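Local coordinates for protein exopolygalacturonase (Yersinia enterocolitica, PDB 2UVF) that hydrolyses the polygalacturonic acid backbone of pectin from a chain end, as a family 28 glycoside hydrolase with a beta-helix fold, at residues 395-400 / 428-433; 93-98 / 455-460; 540-545 / 568-573. All coordinates share one frame; numbering follows the deposited sequence.

Interaction 1. Residues 395-400 / 428-433; sequences NNFFDT and NNYFRM
Two aromatic pairs flank the parallel strands 397-399 and 430-431, one on each face. F397 and Y430 reach the same way, each with CG anti to its backbone N, and meet rim to rim: CD1 of F397 lies 3.7 Å from CD2 of Y430, and neither ring covers the other. On the opposite face F398 and F431 swing CG beside the backbone N instead. Their planes are nearly parallel, 9° apart, but slid so that CD2 of F398 meets the CD1-CE1 border of F431; H372 stacks on F398, and I383 touches it as well. Between the faces run straight backbone bonds, Y430 N to N396 O and F398 N to Y430 O (2.9 Å), followed by a short one from R432 N to F398 O (2.6 Å).

Polar side chains hold the two ends. N429 turns its amide across that of N396, the planes 88° apart; OD1 of N429 takes the N396 backbone N-H on a lone pair at 3.0 Å, while its ND2 bonds to V393 O and N456 OD1. OD1 of N396 bonds to H372 NE2 and its ND2 to F394 O. At the other end the extended R432 chain runs beside D399. OD1 of D399 is gripped twice from above the carboxylate plane, by R432 NH2 in a salt bridge (2.9 Å) and by M433 N (3.1 Å). A water bridges D399 OD2 and R432 NH2, the latter bond weak. R432 NE pairs with E285, which also binds Y430 OH, so the guanidinium is shared between two acids. With N395 and N428 at positive phi, this asparagine turn (N395-N396, N428-N429) recurs at the same place in successive coils, linked by side-chain-to-backbone and amide bonds, as in the parallel beta-helix fold of pectin-degrading enzymes.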
loop_
_atom_site.group_PDB
_atom_site.type_symbol
_atom_site.label_atom_id
_atom_site.label_comp_id
_atom_site.label_asym_id
_atom_site.label_seq_id
_atom_site.Cartn_x
_atom_site.Cartn_y
_atom_site.Cartn_z
ATOM N N ASN A 395 0.485 -4.149 -9.318
ATOM C CA ASN A 395 1.759 -4.816 -9.633
ATOM C C ASN A 395 2.855 -4.717 -8.592
ATOM O O ASN A 395 4.009 -5.007 -8.886
ATOM C CB ASN A 395 2.296 -4.383 -11.008
ATOM C CG ASN A 395 1.362 -4.767 -12.130
ATOM O OD1 ASN A 395 0.293 -5.378 -11.903
ATOM N ND2 ASN A 395 1.725 -4.369 -13.351
ATOM N N ASN A 396 2.491 -4.337 -7.376
ATOM C CA ASN A 396 3.457 -4.203 -6.281
ATOM C C ASN A 396 3.823 -5.560 -5.713
ATOM O O ASN A 396 3.008 -6.456 -5.684
ATOM C CB ASN A 396 2.886 -3.308 -5.163
ATOM C CG ASN A 396 3.113 -1.810 -5.393
ATOM O OD1 ASN A 396 3.451 -1.076 -4.459
ATOM N ND2 ASN A 396 2.928 -1.352 -6.616
ATOM N N PHE A 397 5.068 -5.719 -5.289
ATOM C CA PHE A 397 5.458 -6.825 -4.418
ATOM C C PHE A 397 5.606 -6.255 -2.992
ATOM O O PHE A 397 6.282 -5.259 -2.810
ATOM C CB PHE A 397 6.776 -7.451 -4.909
ATOM C CG PHE A 397 7.362 -8.510 -3.981
ATOM C CD1 PHE A 397 7.094 -9.867 -4.176
ATOM C CD2 PHE A 397 8.226 -8.148 -2.946
ATOM C CE1 PHE A 397 7.644 -10.824 -3.343
ATOM C CE2 PHE A 397 8.778 -9.106 -2.106
ATOM C CZ PHE A 397 8.487 -10.441 -2.306
ATOM N N PHE A 398 4.961 -6.875 -2.005
ATOM C CA PHE A 398 5.038 -6.406 -0.592
ATOM C C PHE A 398 5.656 -7.479 0.296
ATOM O O PHE A 398 5.150 -8.587 0.362
ATOM C CB PHE A 398 3.668 -6.014 -0.016
ATOM C CG PHE A 398 3.083 -4.765 -0.599
ATOM C CD1 PHE A 398 3.357 -3.515 -0.038
ATOM C CD2 PHE A 398 2.231 -4.831 -1.698
ATOM C CE1 PHE A 398 2.802 -2.345 -0.591
ATOM C CE2 PHE A 398 1.673 -3.687 -2.235
ATOM C CZ PHE A 398 1.961 -2.443 -1.685
ATOM N N ASP A 399 6.764 -7.130 0.958
ATOM C CA ASP A 399 7.357 -7.909 2.057
ATOM C C ASP A 399 7.851 -6.842 3.066
ATOM O O ASP A 399 8.933 -6.253 2.909
ATOM C CB ASP A 399 8.509 -8.796 1.532
ATOM C CG ASP A 399 8.903 -9.881 2.494
ATOM O OD1 ASP A 399 8.075 -10.782 2.734
ATOM O OD2 ASP A 399 10.060 -9.855 2.998
ATOM N N THR A 400 7.030 -6.561 4.072
ATOM C CA THR A 400 7.156 -5.313 4.821
ATOM C C THR A 400 7.303 -5.583 6.318
ATOM O O THR A 400 6.931 -6.639 6.803
ATOM C CB THR A 400 5.937 -4.379 4.536
ATOM O OG1 THR A 400 4.727 -5.052 4.889
ATOM C CG2 THR A 400 5.854 -3.988 3.061
ATOM N N ASN A 428 -3.942 -6.541 -8.548
ATOM C CA ASN A 428 -2.786 -7.223 -9.147
ATOM C C ASN A 428 -1.488 -7.102 -8.335
ATOM O O ASN A 428 -0.395 -6.956 -8.897
ATOM C CB ASN A 428 -2.573 -6.785 -10.612
ATOM C CG ASN A 428 -3.791 -7.059 -11.498
ATOM O OD1 ASN A 428 -4.679 -7.855 -11.143
ATOM N ND2 ASN A 428 -3.830 -6.414 -12.653
ATOM N N ASN A 429 -1.623 -7.150 -7.012
ATOM C CA ASN A 429 -0.460 -7.085 -6.108
ATOM C C ASN A 429 -0.201 -8.433 -5.561
ATOM O O ASN A 429 -1.128 -9.273 -5.459
ATOM C CB ASN A 429 -0.698 -6.106 -4.941
ATOM C CG ASN A 429 -0.968 -4.714 -5.424
ATOM O OD1 ASN A 429 -0.075 -4.075 -5.917
ATOM N ND2 ASN A 429 -2.224 -4.251 -5.322
ATOM N N TYR A 430 1.069 -8.651 -5.227
ATOM C CA TYR A 430 1.457 -9.830 -4.447
ATOM C C TYR A 430 1.896 -9.419 -3.033
ATOM O O TYR A 430 2.887 -8.725 -2.864
ATOM C CB TYR A 430 2.582 -10.556 -5.159
ATOM C CG TYR A 430 2.980 -11.878 -4.550
ATOM C CD1 TYR A 430 2.302 -13.044 -4.865
ATOM C CD2 TYR A 430 4.071 -11.962 -3.680
ATOM C CE1 TYR A 430 2.705 -14.270 -4.310
ATOM C CE2 TYR A 430 4.463 -13.146 -3.131
ATOM C CZ TYR A 430 3.788 -14.307 -3.444
ATOM O OH TYR A 430 4.223 -15.513 -2.896
ATOM N N PHE A 431 1.147 -9.839 -2.022
ATOM C CA PHE A 431 1.507 -9.539 -0.637
ATOM C C PHE A 431 2.223 -10.750 -0.072
ATOM O O PHE A 431 1.678 -11.852 -0.130
ATOM C CB PHE A 431 0.265 -9.206 0.207
ATOM C CG PHE A 431 -0.546 -8.071 -0.340
ATOM C CD1 PHE A 431 -0.347 -6.775 0.116
ATOM C CD2 PHE A 431 -1.525 -8.299 -1.310
ATOM C CE1 PHE A 431 -1.096 -5.706 -0.397
ATOM C CE2 PHE A 431 -2.284 -7.249 -1.827
ATOM C CZ PHE A 431 -2.075 -5.943 -1.369
ATOM N N ARG A 432 3.457 -10.575 0.383
ATOM C CA ARG A 432 4.142 -11.623 1.111
ATOM C C ARG A 432 3.973 -11.315 2.601
ATOM O O ARG A 432 2.864 -11.196 3.060
ATOM C CB ARG A 432 5.609 -11.767 0.677
ATOM C CG ARG A 432 6.209 -13.146 0.960
ATOM C CD ARG A 432 7.604 -13.284 0.358
ATOM N NE ARG A 432 8.292 -14.476 0.829
ATOM C CZ ARG A 432 8.889 -14.589 2.015
ATOM N NH1 ARG A 432 9.485 -15.733 2.348
ATOM N NH2 ARG A 432 8.876 -13.569 2.882
ATOM N N MET A 433 5.055 -11.164 3.349
ATOM C CA MET A 433 4.921 -10.857 4.781
ATOM C C MET A 433 4.523 -9.416 5.037
ATOM O O MET A 433 4.762 -8.528 4.208
ATOM C CB MET A 433 6.162 -11.291 5.594
ATOM C CG MET A 433 6.400 -12.775 5.440
ATOM S SD MET A 433 7.552 -13.575 6.501
ATOM C CE MET A 433 6.914 -13.171 8.115
HETATM O O HOH W 1 10.626 -11.824 4.737
#

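Interaction 2. Residues 93-98 / 455-460; sequences PYIDHF and NNVMYL. With NI (nickel (II) ion), chain J; SO4 (sulfate ion), chain G.
Helix 93-98 crosses strand 457-459 at 74°, its axis 9.1 Å from that of the strand, and no hydrogen bond joins the two backbones, so the contact rests on side chains packing against the strand, one of them also touching a backbone carbonyl. F98 does most of it. Its CG stands anti to the backbone N (chi1 175°), which carries the ring down onto V457. There CG1 of V457 sits over one face, offset toward the rim and 3.7 Å from the ring centroid, a CH-pi contact whose closest pair is F98 CD1 to V457 CG1 at 3.4 Å. The second methyl, CG2, approaches CD2 of the same ring. At the ring's edge, CD1 of F98 also meets CB of Y459 at 4.2 Å. CE1 of F98 lies 3.5 Å from the carbonyl O of M458. One helical turn back, I95 crosses V457 obliquely and touches CB of V457 with its CG1.

The helix belongs to the fibronectin type III region, while the strand is part of the beta-helix that forms the catalytic body; V457 and Y459 therefore offer the outward face of a coil to the helix, whereas M458 points away from it. A486 and R488 of the next coil continue the seat under F98, and Y94 extends it the other way, its ring meeting those of F397 and Y430.

Two ions sit on the helix beside this junction. The Y94 hydroxyl is 2.6 Å from O2 of a sulfate, probably from the crystallisation liquor, which R288 NH1 also holds; D284 OD2 is a second acceptor within reach of the same hydroxyl. H97, its CG anti to the backbone N, extends its imidazole so that NE2 binds a nickel ion at 2.1 Å alongside two waters.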
loop_
_atom_site.group_PDB
_atom_site.type_symbol
_atom_site.label_atom_id
_atom_site.label_comp_id
_atom_site.label_asym_id
_atom_site.label_seq_id
_atom_site.Cartn_x
_atom_site.Cartn_y
_atom_site.Cartn_z
ATOM N N PRO A 93 5.294 -12.975 -11.634
ATOM C CA PRO A 93 5.899 -14.302 -11.428
ATOM C C PRO A 93 5.561 -14.948 -10.061
ATOM O O PRO A 93 5.464 -16.183 -9.967
ATOM C CB PRO A 93 7.402 -14.035 -11.551
ATOM C CG PRO A 93 7.557 -12.571 -11.343
ATOM C CD PRO A 93 6.326 -11.953 -11.924
ATOM N N TYR A 94 5.399 -14.118 -9.024
ATOM C CA TYR A 94 4.957 -14.581 -7.704
ATOM C C TYR A 94 3.514 -15.026 -7.706
ATOM O O TYR A 94 3.173 -16.005 -7.077
ATOM C CB TYR A 94 5.190 -13.502 -6.645
ATOM C CG TYR A 94 6.648 -13.372 -6.277
ATOM C CD1 TYR A 94 7.209 -14.144 -5.256
ATOM C CD2 TYR A 94 7.466 -12.483 -6.958
ATOM C CE1 TYR A 94 8.552 -14.029 -4.925
ATOM C CE2 TYR A 94 8.815 -12.371 -6.653
ATOM C CZ TYR A 94 9.357 -13.125 -5.637
ATOM O OH TYR A 94 10.709 -12.976 -5.365
ATOM N N ILE A 95 2.663 -14.301 -8.414
ATOM C CA ILE A 95 1.264 -14.673 -8.547
ATOM C C ILE A 95 1.111 -16.007 -9.272
ATOM O O ILE A 95 0.287 -16.843 -8.886
ATOM C CB ILE A 95 0.436 -13.551 -9.264
ATOM C CG1 ILE A 95 0.364 -12.307 -8.365
ATOM C CG2 ILE A 95 -0.971 -14.087 -9.724
ATOM C CD1 ILE A 95 0.136 -11.013 -9.115
ATOM N N ASP A 96 1.909 -16.230 -10.314
ATOM C CA ASP A 96 1.783 -17.488 -11.045
ATOM C C ASP A 96 2.222 -18.651 -10.191
ATOM O O ASP A 96 1.575 -19.687 -10.154
ATOM C CB ASP A 96 2.632 -17.466 -12.284
ATOM C CG ASP A 96 2.042 -16.662 -13.386
ATOM O OD1 ASP A 96 0.918 -16.132 -13.295
ATOM O OD2 ASP A 96 2.745 -16.559 -14.380
ATOM N N HIS A 97 3.327 -18.466 -9.482
ATOM C CA HIS A 97 3.886 -19.525 -8.678
ATOM C C HIS A 97 2.934 -19.899 -7.550
ATOM O O HIS A 97 2.866 -21.064 -7.135
ATOM C CB HIS A 97 5.271 -19.140 -8.167
ATOM C CG HIS A 97 5.797 -20.093 -7.147
ATOM N ND1 HIS A 97 5.680 -19.864 -5.792
ATOM C CD2 HIS A 97 6.366 -21.310 -7.279
ATOM C CE1 HIS A 97 6.193 -20.889 -5.134
ATOM N NE2 HIS A 97 6.604 -21.788 -6.011
ATOM N N PHE A 98 2.148 -18.922 -7.103
ATOM C CA PHE A 98 1.179 -19.134 -6.020
ATOM C C PHE A 98 0.250 -20.295 -6.386
ATOM O O PHE A 98 -0.087 -21.099 -5.548
ATOM C CB PHE A 98 0.406 -17.839 -5.754
ATOM C CG PHE A 98 -0.695 -17.966 -4.735
ATOM C CD1 PHE A 98 -0.442 -17.723 -3.379
ATOM C CD2 PHE A 98 -2.002 -18.285 -5.131
ATOM C CE1 PHE A 98 -1.460 -17.815 -2.442
ATOM C CE2 PHE A 98 -3.017 -18.379 -4.193
ATOM C CZ PHE A 98 -2.750 -18.138 -2.843
ATOM N N ASN A 455 -8.332 -8.945 -7.010
ATOM C CA ASN A 455 -7.426 -9.622 -7.941
ATOM C C ASN A 455 -5.987 -9.523 -7.444
ATOM O O ASN A 455 -5.069 -9.170 -8.196
ATOM C CB ASN A 455 -7.607 -9.113 -9.394
ATOM C CG ASN A 455 -8.951 -9.539 -10.021
ATOM O OD1 ASN A 455 -9.814 -8.705 -10.347
ATOM N ND2 ASN A 455 -9.117 -10.829 -10.213
ATOM N N ASN A 456 -5.828 -9.862 -6.159
ATOM C CA ASN A 456 -4.580 -9.818 -5.443
ATOM C C ASN A 456 -4.312 -11.226 -4.920
ATOM O O ASN A 456 -5.231 -12.025 -4.710
ATOM C CB ASN A 456 -4.623 -8.836 -4.232
ATOM C CG ASN A 456 -4.857 -7.378 -4.624
ATOM O OD1 ASN A 456 -3.976 -6.705 -5.152
ATOM N ND2 ASN A 456 -6.039 -6.877 -4.328
ATOM N N VAL A 457 -3.043 -11.513 -4.685
ATOM C CA VAL A 457 -2.630 -12.768 -4.064
ATOM C C VAL A 457 -1.841 -12.458 -2.777
ATOM O O VAL A 457 -1.003 -11.558 -2.768
ATOM C CB VAL A 457 -1.813 -13.642 -5.084
ATOM C CG1 VAL A 457 -0.831 -14.516 -4.399
ATOM C CG2 VAL A 457 -2.769 -14.475 -5.917
ATOM N N MET A 458 -2.141 -13.185 -1.697
ATOM C CA MET A 458 -1.429 -13.020 -0.427
ATOM C C MET A 458 -0.821 -14.351 0.008
ATOM O O MET A 458 -1.524 -15.360 0.087
ATOM C CB MET A 458 -2.373 -12.535 0.674
ATOM C CG MET A 458 -2.966 -11.174 0.473
ATOM S SD MET A 458 -4.234 -11.113 -0.811
ATOM C CE MET A 458 -4.844 -9.479 -0.455
ATOM N N TYR A 459 0.476 -14.337 0.294
ATOM C CA TYR A 459 1.180 -15.525 0.757
ATOM C C TYR A 459 2.036 -15.166 1.959
ATOM O O TYR A 459 2.929 -14.357 1.829
ATOM C CB TYR A 459 2.036 -16.102 -0.392
ATOM C CG TYR A 459 2.881 -17.273 0.028
ATOM C CD1 TYR A 459 2.299 -18.446 0.510
ATOM C CD2 TYR A 459 4.265 -17.215 -0.050
ATOM C CE1 TYR A 459 3.098 -19.535 0.927
ATOM C CE2 TYR A 459 5.066 -18.293 0.340
ATOM C CZ TYR A 459 4.478 -19.438 0.819
ATOM O OH TYR A 459 5.279 -20.477 1.229
ATOM N N LEU A 460 1.723 -15.739 3.125
ATOM C CA LEU A 460 2.461 -15.572 4.412
ATOM C C LEU A 460 2.155 -14.282 5.177
ATOM O O LEU A 460 2.689 -14.051 6.291
ATOM C CB LEU A 460 3.992 -15.743 4.273
ATOM C CG LEU A 460 4.545 -17.069 3.737
ATOM C CD1 LEU A 460 6.051 -16.925 3.531
ATOM C CD2 LEU A 460 4.224 -18.259 4.610
HETATM NI NI NI J . 7.514 -23.653 -5.597
HETATM S S SO4 G . 11.226 -9.527 -5.731
HETATM O O1 SO4 G . 11.169 -8.659 -6.911
HETATM O O2 SO4 G . 11.891 -10.774 -6.101
HETATM O O3 SO4 G . 11.949 -8.920 -4.614
HETATM O O4 SO4 G . 9.863 -9.780 -5.291
HETATM O O HOH W 2 8.993 -22.729 -4.164
HETATM O O HOH W 3 5.753 -24.022 -4.156
#

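Interaction 3. Residues 540-545 / 568-573; sequences EIKGDT and AISDLR
The flat groups that carry the contact are the carboxylate of D571 and the guanidinium of R573, and T545 borders both. OD2 of D571 takes the backbone N-H of G543 on its anti lone pair, the one turned away from OD1, at 3.1 Å. OD1 faces T545, whose side chain slides past in the opposite direction and brings CB to 3.0 Å, a tight fit. At the guanidinium the edge meets T545 CG2, loosely, and W550 adds a cation-pi contact. With positive phi and CG beside the backbone N, D571 points its carboxylate at G543.

Before the turn, strands 540-542 and 568-570 run parallel with a 25° twist between them. I541 bonds both ways: its N-H goes to A568 O in the carbonyl plane, and its O receives S570 N at 2.8 Å, with the donor well above that plane. I541 is the apolar centre. Its CD1 meets CG2 of I569 at 4.0 Å, the two side chains running abreast, while its CG2 meets CD1 of L572, which crosses obliquely; M497 and H551 pack round it. E540 and A568 lie on the other face, where E540 OE1 bonds to Q493. These strands continue the row of 463-470 and 493-500 toward the C-terminal end of the beta-helix.

K542 bends its chain at chi2 and chi4 to place NZ 3.3 Å from G543 O, a hydrogen bond, and 4.0 Å from D571 OD2, beyond a salt bridge. The lysine charge would therefore probably help keep D571 ionised, and the carboxylate holds the chain through a backbone N-H just where regular strand pairing gives out.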
loop_
_atom_site.group_PDB
_atom_site.type_symbol
_atom_site.label_atom_id
_atom_site.label_comp_id
_atom_site.label_asym_id
_atom_site.label_seq_id
_atom_site.Cartn_x
_atom_site.Cartn_y
_atom_site.Cartn_z
ATOM N N GLU A 540 -12.870 -12.340 12.618
ATOM C CA GLU A 540 -13.023 -11.806 13.951
ATOM C C GLU A 540 -13.518 -10.387 13.935
ATOM O O GLU A 540 -12.827 -9.467 13.504
ATOM C CB GLU A 540 -11.735 -11.905 14.765
ATOM C CG GLU A 540 -11.890 -11.308 16.149
ATOM C CD GLU A 540 -10.641 -11.390 16.976
ATOM O OE1 GLU A 540 -9.542 -11.416 16.384
ATOM O OE2 GLU A 540 -10.760 -11.429 18.225
ATOM N N ILE A 541 -14.739 -10.238 14.427
ATOM C CA ILE A 541 -15.426 -8.966 14.519
ATOM C C ILE A 541 -15.661 -8.747 16.016
ATOM O O ILE A 541 -16.131 -9.649 16.712
ATOM C CB ILE A 541 -16.743 -9.009 13.677
ATOM C CG1 ILE A 541 -16.408 -9.137 12.172
ATOM C CG2 ILE A 541 -17.604 -7.795 13.935
ATOM C CD1 ILE A 541 -17.471 -9.799 11.315
ATOM N N LYS A 542 -15.265 -7.578 16.519
ATOM C CA LYS A 542 -15.499 -7.201 17.923
ATOM C C LYS A 542 -15.658 -5.686 18.096
ATOM O O LYS A 542 -14.816 -4.904 17.647
ATOM C CB LYS A 542 -14.372 -7.694 18.835
ATOM C CG LYS A 542 -14.827 -7.914 20.278
ATOM C CD LYS A 542 -13.808 -7.454 21.324
ATOM C CE LYS A 542 -14.380 -7.576 22.742
ATOM N NZ LYS A 542 -15.681 -6.836 22.955
ATOM N N GLY A 543 -16.738 -5.284 18.756
ATOM C CA GLY A 543 -16.976 -3.877 19.053
ATOM C C GLY A 543 -17.008 -3.642 20.549
ATOM O O GLY A 543 -16.114 -4.086 21.277
ATOM N N ASP A 544 -18.047 -2.931 20.992
ATOM C CA ASP A 544 -18.393 -2.786 22.413
ATOM C C ASP A 544 -19.881 -2.425 22.504
ATOM O O ASP A 544 -20.222 -1.248 22.662
ATOM C CB ASP A 544 -17.533 -1.703 23.082
ATOM C CG ASP A 544 -17.313 -1.963 24.571
ATOM O OD1 ASP A 544 -18.119 -2.701 25.190
ATOM O OD2 ASP A 544 -16.323 -1.428 25.126
ATOM N N THR A 545 -20.758 -3.431 22.373
ATOM C CA THR A 545 -22.221 -3.199 22.284
ATOM C C THR A 545 -22.813 -2.658 23.599
ATOM O O THR A 545 -23.778 -1.879 23.578
ATOM C CB THR A 545 -23.016 -4.433 21.697
ATOM O OG1 THR A 545 -23.068 -4.344 20.261
ATOM C CG2 THR A 545 -24.460 -4.506 22.224
ATOM N N ALA A 568 -14.985 -15.755 15.399
ATOM C CA ALA A 568 -15.455 -15.088 16.622
ATOM C C ALA A 568 -16.021 -13.745 16.218
ATOM O O ALA A 568 -15.292 -12.826 15.844
ATOM C CB ALA A 568 -14.328 -14.920 17.664
ATOM N N ILE A 569 -17.342 -13.651 16.261
ATOM C CA ILE A 569 -18.044 -12.506 15.729
ATOM C C ILE A 569 -18.944 -11.934 16.830
ATOM O O ILE A 569 -19.947 -12.549 17.209
ATOM C CB ILE A 569 -18.817 -12.903 14.425
ATOM C CG1 ILE A 569 -17.808 -13.353 13.339
ATOM C CG2 ILE A 569 -19.741 -11.759 13.946
ATOM C CD1 ILE A 569 -18.368 -14.247 12.256
ATOM N N SER A 570 -18.544 -10.802 17.355
ATOM C CA SER A 570 -19.412 -10.083 18.229
ATOM C C SER A 570 -19.687 -8.649 17.939
ATOM O O SER A 570 -18.891 -7.906 17.421
ATOM C CB SER A 570 -19.134 -10.348 19.686
ATOM O OG SER A 570 -18.065 -9.590 20.157
ATOM N N ASP A 571 -20.878 -8.280 18.319
ATOM C CA ASP A 571 -21.336 -6.899 18.148
ATOM C C ASP A 571 -21.528 -6.531 16.695
ATOM O O ASP A 571 -20.979 -5.539 16.205
ATOM C CB ASP A 571 -20.378 -5.909 18.825
ATOM C CG ASP A 571 -20.113 -6.257 20.273
ATOM O OD1 ASP A 571 -21.062 -6.661 20.984
ATOM O OD2 ASP A 571 -18.950 -6.135 20.706
ATOM N N LEU A 572 -22.343 -7.321 16.015
ATOM C CA LEU A 572 -22.581 -7.108 14.607
ATOM C C LEU A 572 -24.077 -7.046 14.314
ATOM O O LEU A 572 -24.849 -7.816 14.867
ATOM C CB LEU A 572 -21.914 -8.224 13.807
ATOM C CG LEU A 572 -21.976 -8.100 12.286
ATOM C CD1 LEU A 572 -21.044 -7.000 11.793
ATOM C CD2 LEU A 572 -21.639 -9.440 11.670
ATOM N N ARG A 573 -24.480 -6.130 13.444
ATOM C CA ARG A 573 -25.886 -6.008 13.072
ATOM C C ARG A 573 -26.078 -5.918 11.573
ATOM O O ARG A 573 -25.172 -5.486 10.859
ATOM C CB ARG A 573 -26.500 -4.770 13.731
ATOM C CG ARG A 573 -26.269 -4.717 15.215
ATOM C CD ARG A 573 -27.275 -3.834 15.906
ATOM N NE ARG A 573 -27.180 -4.014 17.358
ATOM C CZ ARG A 573 -28.100 -3.611 18.229
ATOM N NH1 ARG A 573 -29.206 -2.993 17.806
ATOM N NH2 ARG A 573 -27.908 -3.822 19.524
#

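Overall arrangement
From the N terminus, helix 93-98 comes first, and its partner 455-460 lies more than 350 residues on, so interaction 2 closes a very long loop that ties the fibronectin type III region to the beta-helix. Within that loop falls interaction 1, a short closure between neighbouring coils at 395-400 and 428-433. The two touch: strand 430-431 neighbours the strand of 455-460, with probable backbone hydrogen bonds from F431 N to V457 O and from Y459 N to F431 O. Interaction 3 opens only after both have closed, another coil-to-coil step toward the C-terminal end, touching neither, its centre about 29 Å from that of interaction 1 and about 31 Å from that of interaction 2.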